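Local coordinates for outer surface protein (Bacillus cereus ATCC 14579, PDB 1X7F) that has no established function but is probably a 6-phospho-N-acetylmuramidase, a glycosidase acting on phosphorylated muramic acid sugars in cell-wall recycling, at residues Glu41-Tyr46 against Lys77-His82; Ser48-His53 against Asn86-Ile91; Ala201-Ser206 against Leu220-Glu225; Val294-Ile299 against Gly376-Phe381; Tyr302-Thr307 against Ile347-Met352. All coordinates share one frame; numbering follows the deposited sequence.

Contact 1: residues Glu41-Tyr46 against Lys77-His82; sequences EKDMAY and KEIINH
Met44 O is crowded by the His82 ring and takes a weak hydrogen bond from Ser48 OG. ND1 of His82 is 3.4 Å from Met44 O, but at an angle too poor for a hydrogen bond; the CE1 distance to the same oxygen is shorter still and is not to be pressed at this resolution. Above the ring, Met44 CB sits 4.0 Å from the His82 centroid and 19° off its normal, a CH-pi contact displaced toward the rim. Past CB, Met44 runs on with CG 4.4 Å from Ile79 CG1, and SD stands 3.8 Å from Glu78 CG. The bend at chi3 (-71°) then turns CE toward the Glu78 carboxylate, 3.7 Å from Glu78 OE2. Asp43 meets the CD1 tip of Ile79 with OD2, while its OD1 is hydrogen-bonded to Tyr253. The two helix segments run 12° from parallel with axes 9.7 Å apart, the geometry of neighbouring outer helices, 40-51 and 74-85, in a (beta/alpha)8 barrel.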
# COMPACT_ATOMS: atom_id res chain seq x y z
N GLU A 41 -15.77 -19.42 13.11
CA GLU A 41 -15.66 -20.24 11.90
C GLU A 41 -15.29 -19.40 10.68
O GLU A 41 -14.29 -19.66 10.02
CB GLU A 41 -16.97 -21.00 11.62
CG GLU A 41 -17.38 -22.01 12.69
CD GLU A 41 -18.20 -21.39 13.80
OE1 GLU A 41 -17.95 -21.72 14.98
OE2 GLU A 41 -19.09 -20.57 13.51
N LYS A 42 -16.10 -18.38 10.39
CA LYS A 42 -15.86 -17.51 9.23
C LYS A 42 -14.61 -16.64 9.39
O LYS A 42 -14.03 -16.22 8.38
CB LYS A 42 -17.08 -16.64 8.93
CG LYS A 42 -18.32 -17.43 8.51
CD LYS A 42 -19.28 -16.56 7.69
CE LYS A 42 -20.03 -15.55 8.56
NZ LYS A 42 -21.09 -16.20 9.38
N ASP A 43 -14.21 -16.37 10.63
CA ASP A 43 -12.98 -15.61 10.90
C ASP A 43 -11.76 -16.50 10.63
O ASP A 43 -10.76 -16.04 10.07
CB ASP A 43 -12.92 -15.12 12.35
CG ASP A 43 -13.77 -13.88 12.60
OD1 ASP A 43 -14.02 -13.09 11.65
OD2 ASP A 43 -14.20 -13.61 13.74
N MET A 44 -11.86 -17.76 11.05
CA MET A 44 -10.78 -18.73 10.86
C MET A 44 -10.65 -19.10 9.39
O MET A 44 -9.54 -19.20 8.88
CB MET A 44 -10.98 -19.97 11.75
CG MET A 44 -10.72 -19.68 13.23
SD MET A 44 -10.61 -21.10 14.32
CE MET A 44 -12.32 -21.66 14.40
N ALA A 45 -11.78 -19.28 8.70
CA ALA A 45 -11.79 -19.49 7.26
C ALA A 45 -11.13 -18.31 6.49
O ALA A 45 -10.39 -18.52 5.52
CB ALA A 45 -13.21 -19.75 6.77
N TYR A 46 -11.37 -17.10 6.97
CA TYR A 46 -10.80 -15.87 6.37
C TYR A 46 -9.29 -15.76 6.54
O TYR A 46 -8.58 -15.41 5.59
CB TYR A 46 -11.47 -14.66 7.03
CG TYR A 46 -11.15 -13.30 6.44
CD1 TYR A 46 -11.30 -13.05 5.08
CD2 TYR A 46 -10.77 -12.24 7.27
CE1 TYR A 46 -11.04 -11.78 4.55
CE2 TYR A 46 -10.53 -10.96 6.76
CZ TYR A 46 -10.65 -10.75 5.39
OH TYR A 46 -10.43 -9.48 4.87
N LYS A 77 -8.83 -16.67 21.78
CA LYS A 77 -7.67 -17.55 21.91
C LYS A 77 -7.58 -18.59 20.77
O LYS A 77 -6.48 -18.90 20.29
CB LYS A 77 -7.71 -18.28 23.25
CG LYS A 77 -6.36 -18.64 23.82
CD LYS A 77 -6.53 -19.48 25.08
CE LYS A 77 -5.50 -19.12 26.13
NZ LYS A 77 -5.70 -17.73 26.64
N GLU A 78 -8.75 -19.11 20.37
CA GLU A 78 -8.82 -20.06 19.26
C GLU A 78 -8.46 -19.36 17.94
O GLU A 78 -7.58 -19.82 17.21
CB GLU A 78 -10.20 -20.70 19.17
CG GLU A 78 -10.35 -21.69 18.02
CD GLU A 78 -11.54 -22.63 18.17
OE1 GLU A 78 -12.45 -22.34 18.98
OE2 GLU A 78 -11.57 -23.67 17.47
N ILE A 79 -9.16 -18.26 17.66
CA ILE A 79 -8.90 -17.46 16.47
C ILE A 79 -7.42 -17.07 16.37
O ILE A 79 -6.81 -17.27 15.31
CB ILE A 79 -9.82 -16.20 16.43
CG1 ILE A 79 -11.29 -16.61 16.28
CG2 ILE A 79 -9.44 -15.30 15.28
CD1 ILE A 79 -12.28 -15.54 16.70
N ILE A 80 -6.86 -16.55 17.46
CA ILE A 80 -5.46 -16.10 17.49
C ILE A 80 -4.47 -17.26 17.30
O ILE A 80 -3.43 -17.10 16.66
CB ILE A 80 -5.15 -15.29 18.78
CG1 ILE A 80 -5.82 -13.92 18.73
CG2 ILE A 80 -3.64 -15.11 18.96
CD1 ILE A 80 -5.85 -13.17 20.06
N ASN A 81 -4.82 -18.43 17.84
CA ASN A 81 -4.01 -19.63 17.68
C ASN A 81 -4.00 -20.09 16.22
O ASN A 81 -2.97 -20.51 15.69
CB ASN A 81 -4.52 -20.75 18.58
CG ASN A 81 -3.41 -21.42 19.38
OD1 ASN A 81 -2.42 -21.90 18.82
ND2 ASN A 81 -3.59 -21.46 20.69
N HIS A 82 -5.17 -20.02 15.59
CA HIS A 82 -5.30 -20.34 14.18
C HIS A 82 -4.44 -19.36 13.37
O HIS A 82 -3.74 -19.77 12.44
CB HIS A 82 -6.76 -20.28 13.76
CG HIS A 82 -7.02 -20.82 12.39
ND1 HIS A 82 -7.24 -20.00 11.30
CD2 HIS A 82 -7.07 -22.09 11.93
CE1 HIS A 82 -7.43 -20.75 10.23
NE2 HIS A 82 -7.34 -22.02 10.58

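Contact 2: residues Ser48-His53 against Asn86-Ile91; sequences SAAARH and NNMEVI
The flat carboxamide of Asn86 turns OD1 to Ala51, 3.9 Å from Ala51 CB, and reaches Ser48 OG by way of water 1, while ND2, the other end of the amide, is hydrogen-bonded to His82 O. With both ends engaged, rotation of the amide should be restricted. Water 1 donates to Asn86 OD1 at 2.8 Å and is also hydrogen-bonded to Ser48 OG, at 2.7 Å, so the polar link between the segments passes through solvent; the direct Ser48 OG to Asn86 ND2 distance is 4.4 Å. Asn86 stands where helix 74-85 gives way to strand 89-94, in the alpha-to-beta half of a beta-alpha-beta unit of the barrel. Asn87, with positive phi (50°), is the C-prime residue of the Schellman motif that ends this helix, Met88 N reaching back to Ala83 O and Asn87 N to Lys84 O. The turn sends Met88 against the last turn of helix 40-51. There its methyl touches the helix: Met88 CE is 3.5 Å from Ala51 CB, a tight carbon pair, and 3.6 Å from Ala51 N. Met88 chi2, at -138°, departs from a staggered value and bends the chain, leaving CE also 4.4 Å from Ala50 CB.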
# COMPACT_ATOMS: atom_id res chain seq x y z
N SER A 48 -7.38 -18.29 6.95
CA SER A 48 -6.89 -19.31 6.01
C SER A 48 -6.82 -18.79 4.57
O SER A 48 -5.81 -18.99 3.89
CB SER A 48 -7.76 -20.57 6.08
OG SER A 48 -7.45 -21.35 7.22
N ALA A 49 -7.89 -18.13 4.12
CA ALA A 49 -7.99 -17.49 2.81
C ALA A 49 -6.91 -16.45 2.58
O ALA A 49 -6.25 -16.48 1.55
CB ALA A 49 -9.39 -16.85 2.62
N ALA A 50 -6.73 -15.54 3.53
CA ALA A 50 -5.71 -14.49 3.41
C ALA A 50 -4.27 -15.05 3.40
O ALA A 50 -3.39 -14.50 2.73
CB ALA A 50 -5.87 -13.45 4.52
N ALA A 51 -4.07 -16.15 4.12
CA ALA A 51 -2.78 -16.84 4.22
C ALA A 51 -2.31 -17.43 2.90
O ALA A 51 -1.11 -17.46 2.64
CB ALA A 51 -2.82 -17.94 5.29
N ARG A 52 -3.24 -17.91 2.08
CA ARG A 52 -2.87 -18.47 0.78
C ARG A 52 -2.73 -17.38 -0.30
O ARG A 52 -2.67 -17.67 -1.50
CB ARG A 52 -3.76 -19.66 0.37
CG ARG A 52 -5.04 -19.33 -0.39
CD ARG A 52 -5.94 -20.53 -0.65
NE ARG A 52 -6.65 -20.93 0.56
CZ ARG A 52 -7.92 -20.63 0.85
NH1 ARG A 52 -8.67 -19.94 -0.01
NH2 ARG A 52 -8.46 -21.05 1.99
N HIS A 53 -2.66 -16.13 0.15
CA HIS A 53 -2.27 -14.99 -0.71
C HIS A 53 -1.19 -14.09 -0.08
O HIS A 53 -1.10 -12.91 -0.41
CB HIS A 53 -3.50 -14.14 -1.13
CG HIS A 53 -4.52 -14.92 -1.90
ND1 HIS A 53 -4.27 -15.42 -3.17
CD2 HIS A 53 -5.78 -15.30 -1.59
CE1 HIS A 53 -5.33 -16.07 -3.60
NE2 HIS A 53 -6.26 -16.01 -2.66
N ASN A 86 -0.83 -20.04 11.15
CA ASN A 86 -0.68 -19.55 9.78
C ASN A 86 0.30 -18.38 9.70
O ASN A 86 0.19 -17.53 8.81
CB ASN A 86 -2.05 -19.19 9.19
CG ASN A 86 -2.82 -20.42 8.74
OD1 ASN A 86 -2.56 -20.99 7.68
ND2 ASN A 86 -3.78 -20.85 9.56
N ASN A 87 1.25 -18.36 10.64
CA ASN A 87 2.35 -17.39 10.68
C ASN A 87 1.94 -15.91 10.52
O ASN A 87 2.57 -15.13 9.80
CB ASN A 87 3.45 -17.80 9.68
CG ASN A 87 3.86 -19.27 9.83
OD1 ASN A 87 3.61 -20.08 8.94
ND2 ASN A 87 4.46 -19.62 10.96
N MET A 88 0.87 -15.54 11.22
CA MET A 88 0.34 -14.18 11.13
C MET A 88 0.57 -13.41 12.42
O MET A 88 0.25 -13.88 13.51
CB MET A 88 -1.16 -14.20 10.80
CG MET A 88 -1.49 -14.95 9.54
SD MET A 88 -2.70 -14.06 8.58
CE MET A 88 -3.31 -15.38 7.56
N GLU A 89 1.14 -12.22 12.28
CA GLU A 89 1.42 -11.33 13.39
C GLU A 89 0.11 -10.68 13.86
O GLU A 89 -0.57 -10.04 13.08
CB GLU A 89 2.40 -10.25 12.92
CG GLU A 89 3.00 -9.38 14.02
CD GLU A 89 3.66 -8.13 13.46
OE1 GLU A 89 3.52 -7.88 12.25
OE2 GLU A 89 4.33 -7.41 14.23
N VAL A 90 -0.23 -10.84 15.14
CA VAL A 90 -1.52 -10.36 15.66
C VAL A 90 -1.37 -9.10 16.53
O VAL A 90 -0.72 -9.13 17.57
CB VAL A 90 -2.29 -11.49 16.42
CG1 VAL A 90 -3.56 -10.95 17.07
CG2 VAL A 90 -2.62 -12.65 15.49
N ILE A 91 -1.97 -8.00 16.07
CA ILE A 91 -2.03 -6.77 16.86
C ILE A 91 -3.45 -6.54 17.39
O ILE A 91 -4.40 -6.45 16.61
CB ILE A 91 -1.50 -5.54 16.05
CG1 ILE A 91 -0.07 -5.78 15.51
CG2 ILE A 91 -1.56 -4.26 16.89
CD1 ILE A 91 1.00 -6.10 16.59
O HOH W 1 -4.91 -22.35 6.90

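Contact 3: residues Ala201-Ser206 against Leu220-Glu225; sequences AAFITS and LCTLEE
Thr222 can be followed outward from CB, which packs 3.9 Å from Phe203 O. From there OG1, anti to the carbonyl carbon of its own residue (chi1 -67°), heads for the strand and accepts from Phe203 N at 3.0 Å with a nearly straight N-H...O angle of 168°. The same oxygen is 3.7 Å from Ala202 CB and lies near the plane of the Phe203 ring, at its edge. OG1 is also hydrogen-bonded to Asn172 O, a carbonyl that can only accept, which leaves the hydroxyl both giving and receiving. The backbone closes a second link: Thr222 N donates to Phe203 O at 3.0 Å. Water 2 donates to Phe203 O as well and accepts from Leu223 N. Strand 201-204 is the seventh of the (beta/alpha)8 barrel, pairing through Ala202 and Ile204 with strand 246-249; the loop that follows it folds back along its other edge, the two paths running 146° apart. Next along, Cys221 CA approaches Phe203 O at 3.3 Å as a CA-H...O contact. At the far end Leu220 N donates to Thr205 OG1 at 3.0 Å, and this hydroxyl in turn is bonded to Asn251 OD1. Between these bonds two acceptors, Ile204 O and Leu220 O, stand only 3.1 Å apart.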
# COMPACT_ATOMS: atom_id res chain seq x y z
N ALA A 201 2.43 1.26 9.14
CA ALA A 201 1.34 0.59 8.46
C ALA A 201 0.18 1.58 8.28
O ALA A 201 0.02 2.53 9.05
CB ALA A 201 0.89 -0.66 9.27
N ALA A 202 -0.63 1.35 7.25
CA ALA A 202 -1.87 2.09 7.03
C ALA A 202 -2.93 1.13 6.52
O ALA A 202 -2.63 -0.02 6.12
CB ALA A 202 -1.65 3.25 6.02
N PHE A 203 -4.16 1.62 6.48
CA PHE A 203 -5.34 0.83 6.13
C PHE A 203 -5.89 1.15 4.75
O PHE A 203 -5.95 2.32 4.33
CB PHE A 203 -6.46 1.08 7.14
CG PHE A 203 -6.25 0.42 8.48
CD1 PHE A 203 -5.84 1.16 9.59
CD2 PHE A 203 -6.50 -0.95 8.64
CE1 PHE A 203 -5.70 0.55 10.84
CE2 PHE A 203 -6.35 -1.56 9.87
CZ PHE A 203 -5.95 -0.81 10.97
N ILE A 204 -6.30 0.10 4.05
CA ILE A 204 -7.04 0.23 2.80
C ILE A 204 -8.41 -0.41 2.97
O ILE A 204 -8.65 -1.19 3.91
CB ILE A 204 -6.27 -0.41 1.62
CG1 ILE A 204 -6.16 -1.94 1.78
CG2 ILE A 204 -4.92 0.29 1.42
CD1 ILE A 204 -5.49 -2.63 0.60
N THR A 205 -9.32 -0.10 2.06
CA THR A 205 -10.69 -0.57 2.18
C THR A 205 -11.11 -1.50 1.05
O THR A 205 -10.83 -1.25 -0.14
CB THR A 205 -11.65 0.63 2.33
OG1 THR A 205 -12.96 0.16 2.66
CG2 THR A 205 -11.82 1.38 1.01
N SER A 206 -11.77 -2.58 1.44
CA SER A 206 -12.41 -3.49 0.52
C SER A 206 -13.76 -2.94 0.07
O SER A 206 -14.45 -2.23 0.82
CB SER A 206 -12.57 -4.85 1.19
OG SER A 206 -13.50 -5.67 0.52
N LEU A 220 -13.18 1.66 5.22
CA LEU A 220 -12.21 1.75 6.31
C LEU A 220 -10.78 1.88 5.78
O LEU A 220 -10.02 0.91 5.73
CB LEU A 220 -12.34 0.53 7.27
CG LEU A 220 -13.71 0.27 7.90
CD1 LEU A 220 -13.64 -0.87 8.92
CD2 LEU A 220 -14.27 1.52 8.60
N CYS A 221 -10.43 3.09 5.35
CA CYS A 221 -9.08 3.36 4.86
C CYS A 221 -8.52 4.55 5.61
O CYS A 221 -9.25 5.27 6.30
CB CYS A 221 -9.10 3.65 3.35
SG CYS A 221 -10.31 4.92 2.91
N THR A 222 -7.21 4.75 5.49
CA THR A 222 -6.51 5.86 6.13
C THR A 222 -6.58 7.16 5.33
O THR A 222 -6.97 8.20 5.86
CB THR A 222 -5.04 5.48 6.35
OG1 THR A 222 -4.94 4.43 7.32
CG2 THR A 222 -4.28 6.66 6.98
N LEU A 223 -6.18 7.10 4.06
CA LEU A 223 -6.24 8.26 3.17
C LEU A 223 -7.66 8.42 2.66
O LEU A 223 -8.27 7.44 2.20
CB LEU A 223 -5.29 8.09 1.97
CG LEU A 223 -3.83 8.49 2.20
CD1 LEU A 223 -2.89 7.79 1.19
CD2 LEU A 223 -3.63 10.03 2.17
N GLU A 224 -8.18 9.64 2.72
CA GLU A 224 -9.52 9.87 2.19
C GLU A 224 -9.60 9.53 0.71
O GLU A 224 -10.60 8.96 0.26
CB GLU A 224 -10.00 11.32 2.45
CG GLU A 224 -11.44 11.58 2.03
CD GLU A 224 -12.42 10.59 2.65
OE1 GLU A 224 -12.19 10.17 3.81
OE2 GLU A 224 -13.43 10.22 2.00
N GLU A 225 -8.54 9.83 -0.04
CA GLU A 225 -8.55 9.68 -1.51
C GLU A 225 -8.66 8.22 -1.96
O GLU A 225 -8.95 7.94 -3.13
CB GLU A 225 -7.32 10.34 -2.14
CG GLU A 225 -5.99 9.72 -1.70
CD GLU A 225 -4.82 10.65 -1.97
OE1 GLU A 225 -4.70 11.70 -1.28
OE2 GLU A 225 -4.02 10.33 -2.87
O HOH W 2 -5.21 4.55 2.84

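Contact 4: residues Val294-Ile299 against Gly376-Phe381; sequences VRRGDI and GAWTQF
Gly297 lies on the indole of Trp378, its CA 3.5 Å from the centroid of the five-membered ring and 18° off the normal, a CH-pi contact over the face. Trp378 is the third residue of a type II beta turn, Gly376 to Thr379, that leads into strand 380-384; its positive phi (79°) fits that position. Two backbone bonds fix the turn against 294-299: Arg295 N donates to Thr379 O at 3.0 Å, and Trp378 N to Arg295 O at 2.8 Å. Beside them Val294 and Gln380 form an antiparallel non-hydrogen-bonded pair, with side chains side by side. Ile299 CG2 meets Ala377 CB at 4.0 Å. The extended Arg295 chain passes Gly376, CB lying 3.3 Å from Gly376 O, and NH2 bonds to Val375 O. Farther out, Arg296 rests CG at 4.0 Å from Trp378 CZ3, while its NE donates in the guanidinium plane to the syn lone pair of Asp298 OD1, at 2.8 Å and 170°.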
# COMPACT_ATOMS: atom_id res chain seq x y z
N VAL A 294 13.35 2.40 -16.60
CA VAL A 294 13.95 3.35 -15.66
C VAL A 294 13.68 4.72 -16.25
O VAL A 294 13.93 4.94 -17.44
CB VAL A 294 15.49 3.12 -15.49
CG1 VAL A 294 16.10 4.21 -14.59
CG2 VAL A 294 15.78 1.75 -14.93
N ARG A 295 13.13 5.63 -15.44
CA ARG A 295 13.04 7.03 -15.84
C ARG A 295 14.44 7.62 -15.79
O ARG A 295 15.06 7.67 -14.72
CB ARG A 295 12.11 7.82 -14.91
CG ARG A 295 11.80 9.23 -15.43
CD ARG A 295 10.80 10.04 -14.59
NE ARG A 295 10.44 11.29 -15.26
CZ ARG A 295 9.72 12.27 -14.70
NH1 ARG A 295 9.45 13.37 -15.40
NH2 ARG A 295 9.28 12.16 -13.46
N ARG A 296 14.95 8.05 -16.94
CA ARG A 296 16.28 8.68 -16.95
C ARG A 296 16.28 9.91 -16.03
O ARG A 296 15.37 10.76 -16.09
CB ARG A 296 16.77 9.04 -18.36
CG ARG A 296 18.31 9.12 -18.44
CD ARG A 296 18.88 9.33 -19.83
NE ARG A 296 18.65 10.69 -20.34
CZ ARG A 296 18.74 11.06 -21.61
NH1 ARG A 296 19.03 10.17 -22.55
NH2 ARG A 296 18.54 12.32 -21.95
N GLY A 297 17.31 9.97 -15.18
CA GLY A 297 17.42 10.95 -14.12
C GLY A 297 17.34 12.43 -14.47
O GLY A 297 16.91 13.22 -13.62
N ASP A 298 17.77 12.82 -15.67
CA ASP A 298 17.56 14.20 -16.13
C ASP A 298 16.17 14.33 -16.75
O ASP A 298 15.96 14.20 -17.96
CB ASP A 298 18.68 14.65 -17.08
CG ASP A 298 18.79 13.79 -18.34
OD1 ASP A 298 18.27 12.66 -18.36
OD2 ASP A 298 19.38 14.19 -19.36
N ILE A 299 15.20 14.59 -15.87
CA ILE A 299 13.80 14.50 -16.21
C ILE A 299 13.26 15.65 -17.08
O ILE A 299 13.86 16.71 -17.18
CB ILE A 299 12.96 14.40 -14.90
CG1 ILE A 299 13.07 15.70 -14.08
CG2 ILE A 299 13.36 13.14 -14.08
CD1 ILE A 299 12.11 15.78 -12.89
N GLY A 376 9.95 8.99 -10.23
CA GLY A 376 10.88 10.10 -10.23
C GLY A 376 12.16 9.81 -10.99
O GLY A 376 12.26 8.80 -11.72
N ALA A 377 13.13 10.70 -10.82
CA ALA A 377 14.45 10.56 -11.40
C ALA A 377 15.07 9.21 -11.00
O ALA A 377 15.27 8.95 -9.82
CB ALA A 377 15.33 11.73 -10.94
N TRP A 378 15.34 8.36 -11.99
CA TRP A 378 16.03 7.06 -11.81
C TRP A 378 15.16 5.90 -11.26
O TRP A 378 15.68 4.82 -10.96
CB TRP A 378 17.30 7.21 -10.95
CG TRP A 378 18.35 8.13 -11.53
CD1 TRP A 378 18.94 9.20 -10.90
CD2 TRP A 378 18.96 8.05 -12.83
NE1 TRP A 378 19.87 9.79 -11.73
CE2 TRP A 378 19.91 9.10 -12.92
CE3 TRP A 378 18.81 7.19 -13.93
CZ2 TRP A 378 20.69 9.33 -14.06
CZ3 TRP A 378 19.58 7.42 -15.08
CH2 TRP A 378 20.51 8.48 -15.13
N THR A 379 13.87 6.14 -11.13
CA THR A 379 12.93 5.14 -10.63
C THR A 379 12.75 4.01 -11.65
O THR A 379 12.52 4.25 -12.83
CB THR A 379 11.56 5.83 -10.34
OG1 THR A 379 11.72 6.78 -9.29
CG2 THR A 379 10.53 4.84 -9.76
N GLN A 380 12.85 2.79 -11.17
CA GLN A 380 12.47 1.62 -11.94
C GLN A 380 10.99 1.39 -11.80
O GLN A 380 10.43 1.59 -10.72
CB GLN A 380 13.21 0.39 -11.42
CG GLN A 380 14.69 0.57 -11.38
CD GLN A 380 15.38 -0.57 -10.68
OE1 GLN A 380 14.83 -1.19 -9.76
NE2 GLN A 380 16.60 -0.86 -11.11
N PHE A 381 10.35 0.98 -12.89
CA PHE A 381 8.95 0.57 -12.86
C PHE A 381 8.74 -0.45 -13.97
O PHE A 381 9.56 -0.55 -14.88
CB PHE A 381 8.01 1.79 -13.01
CG PHE A 381 8.14 2.49 -14.32
CD1 PHE A 381 7.25 2.22 -15.36
CD2 PHE A 381 9.16 3.41 -14.54
CE1 PHE A 381 7.39 2.84 -16.60
CE2 PHE A 381 9.31 4.04 -15.77
CZ PHE A 381 8.41 3.76 -16.81

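Contact 5: residues Tyr302-Thr307 against Ile347-Met352; sequences YMVRST and IILKEM
Tyr302 O accepts two backbone donors, Leu349 N at 2.8 Å and Lys350 N at 3.3 Å, both arriving from one face of its carbonyl plane. Two successive N-H groups thus share one acceptor, resembling a classic bulge at the end of the ladder. Before this point the pairing is regular: Val304 N donates to Ile347 O at 2.8 Å and Ile347 N returns a bond to Val304 O at 3.0 Å. Other backbone groups are satisfied elsewhere: Leu349 O by Arg328 NH2, Tyr302 N by Thr300 OG1, and the Ile348 backbone by Gly329 and Gln330. The side-chain contacts across the pair are mostly between carbon and sulfur atoms. Val304 and Ile347 share one face of the sheet with Phe381; Met303 and Ile348 take the other, CB of Met303 lying 4.1 Å from Ile348 CD1. The Tyr302 ring has Lys350 CD over one face, offset toward the rim, and Met352 SD 5.1 Å from its centroid in an oblique Met-aromatic contact. The bend of Met352 at chi3 (-82°) carries CE to 3.9 Å from Met303 CE. Main-chain bonds therefore hold the segments together, whereas the dispersion contacts of Tyr302, Met303, Lys350 and Met352 are what is particular to this pairing.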
# COMPACT_ATOMS: atom_id res chain seq x y z
N TYR A 302 7.12 16.68 -19.14
CA TYR A 302 6.16 16.30 -20.17
C TYR A 302 5.98 14.80 -20.33
O TYR A 302 4.95 14.35 -20.80
CB TYR A 302 6.51 16.95 -21.52
CG TYR A 302 6.22 18.44 -21.54
CD1 TYR A 302 7.19 19.37 -21.12
CD2 TYR A 302 4.97 18.93 -21.94
CE1 TYR A 302 6.93 20.74 -21.12
CE2 TYR A 302 4.70 20.30 -21.96
CZ TYR A 302 5.67 21.20 -21.53
OH TYR A 302 5.41 22.56 -21.54
N MET A 303 6.99 14.02 -19.94
CA MET A 303 6.92 12.58 -20.12
C MET A 303 7.99 11.84 -19.34
O MET A 303 9.04 12.40 -18.99
CB MET A 303 6.92 12.19 -21.62
CG MET A 303 8.30 12.00 -22.27
SD MET A 303 8.98 13.48 -23.00
CE MET A 303 8.11 13.67 -24.52
N VAL A 304 7.70 10.57 -19.06
CA VAL A 304 8.69 9.65 -18.51
C VAL A 304 9.39 9.05 -19.71
O VAL A 304 8.74 8.46 -20.57
CB VAL A 304 7.99 8.54 -17.69
CG1 VAL A 304 8.98 7.42 -17.31
CG2 VAL A 304 7.31 9.12 -16.46
N ARG A 305 10.71 9.21 -19.79
CA ARG A 305 11.51 8.68 -20.89
C ARG A 305 12.25 7.42 -20.44
O ARG A 305 13.11 7.48 -19.55
CB ARG A 305 12.55 9.69 -21.37
CG ARG A 305 12.00 11.06 -21.78
CD ARG A 305 13.10 12.02 -22.25
NE ARG A 305 13.77 11.56 -23.47
CZ ARG A 305 14.99 11.94 -23.85
NH1 ARG A 305 15.67 12.80 -23.10
NH2 ARG A 305 15.53 11.46 -24.97
N SER A 306 11.93 6.31 -21.09
CA SER A 306 12.62 5.05 -20.84
C SER A 306 13.67 4.87 -21.95
O SER A 306 13.40 4.27 -22.99
CB SER A 306 11.60 3.90 -20.80
OG SER A 306 12.23 2.67 -20.50
N THR A 307 14.86 5.42 -21.72
CA THR A 307 15.86 5.60 -22.78
C THR A 307 16.73 4.39 -23.08
O THR A 307 17.20 4.24 -24.20
CB THR A 307 16.75 6.83 -22.52
OG1 THR A 307 17.29 6.76 -21.19
CG2 THR A 307 15.92 8.14 -22.57
N ILE A 347 5.99 7.57 -21.42
CA ILE A 347 4.66 7.66 -20.85
C ILE A 347 4.41 9.16 -20.70
O ILE A 347 5.23 9.87 -20.13
CB ILE A 347 4.54 6.91 -19.49
CG1 ILE A 347 4.95 5.43 -19.64
CG2 ILE A 347 3.09 7.03 -18.96
CD1 ILE A 347 4.72 4.58 -18.40
N ILE A 348 3.32 9.63 -21.28
CA ILE A 348 3.04 11.06 -21.33
C ILE A 348 2.55 11.54 -19.96
O ILE A 348 1.73 10.87 -19.33
CB ILE A 348 2.01 11.37 -22.47
CG1 ILE A 348 2.47 10.80 -23.83
CG2 ILE A 348 1.74 12.88 -22.58
CD1 ILE A 348 3.95 11.07 -24.21
N LEU A 349 3.06 12.68 -19.51
CA LEU A 349 2.67 13.30 -18.25
C LEU A 349 1.82 14.54 -18.45
O LEU A 349 0.97 14.84 -17.61
CB LEU A 349 3.91 13.65 -17.40
CG LEU A 349 4.80 12.48 -16.99
CD1 LEU A 349 6.08 12.99 -16.33
CD2 LEU A 349 4.06 11.51 -16.07
N LYS A 350 2.05 15.26 -19.56
CA LYS A 350 1.35 16.51 -19.90
C LYS A 350 1.04 16.53 -21.39
O LYS A 350 1.79 15.98 -22.20
CB LYS A 350 2.23 17.75 -19.61
CG LYS A 350 2.62 17.99 -18.18
CD LYS A 350 3.45 19.29 -18.01
CE LYS A 350 2.73 20.48 -18.66
NZ LYS A 350 2.92 21.75 -17.94
N GLU A 351 -0.04 17.22 -21.75
CA GLU A 351 -0.50 17.27 -23.14
C GLU A 351 0.55 17.91 -24.06
O GLU A 351 1.18 18.91 -23.70
CB GLU A 351 -1.84 18.04 -23.24
CG GLU A 351 -2.43 18.06 -24.65
CD GLU A 351 -3.69 18.88 -24.77
OE1 GLU A 351 -4.61 18.67 -23.95
OE2 GLU A 351 -3.78 19.73 -25.69
N MET A 352 0.73 17.32 -25.25
CA MET A 352 1.58 17.88 -26.31
C MET A 352 0.86 17.68 -27.65
O MET A 352 0.07 16.75 -27.79
CB MET A 352 2.95 17.20 -26.35
CG MET A 352 3.82 17.43 -25.11
SD MET A 352 5.18 16.26 -25.09
CE MET A 352 4.42 14.81 -24.39

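How the contacts relate
Contacts 1, 2 and 3 belong to the (beta/alpha)8 barrel, contacts 4 and 5 to the mixed-sheet C-terminal part. Contact 3 is wholly buried, its centre about 9 Å from the chain centre, and relies on direct hydrogen bonds; contacts 1 and 2, farther out and partly buried, use methionine packing, with a water bridge in contact 2. They share helix 40-51, their centres about 10 Å apart. Contact 4, at the surface, ties a loop to a beta turn beside a single strand bridge; contact 5, partly buried, pairs two strands. Both use backbone bonds, and a probable hydrogen bond from Arg296 N to Arg305 O joins them. They lie across the chain's centre from contacts 1 and 2.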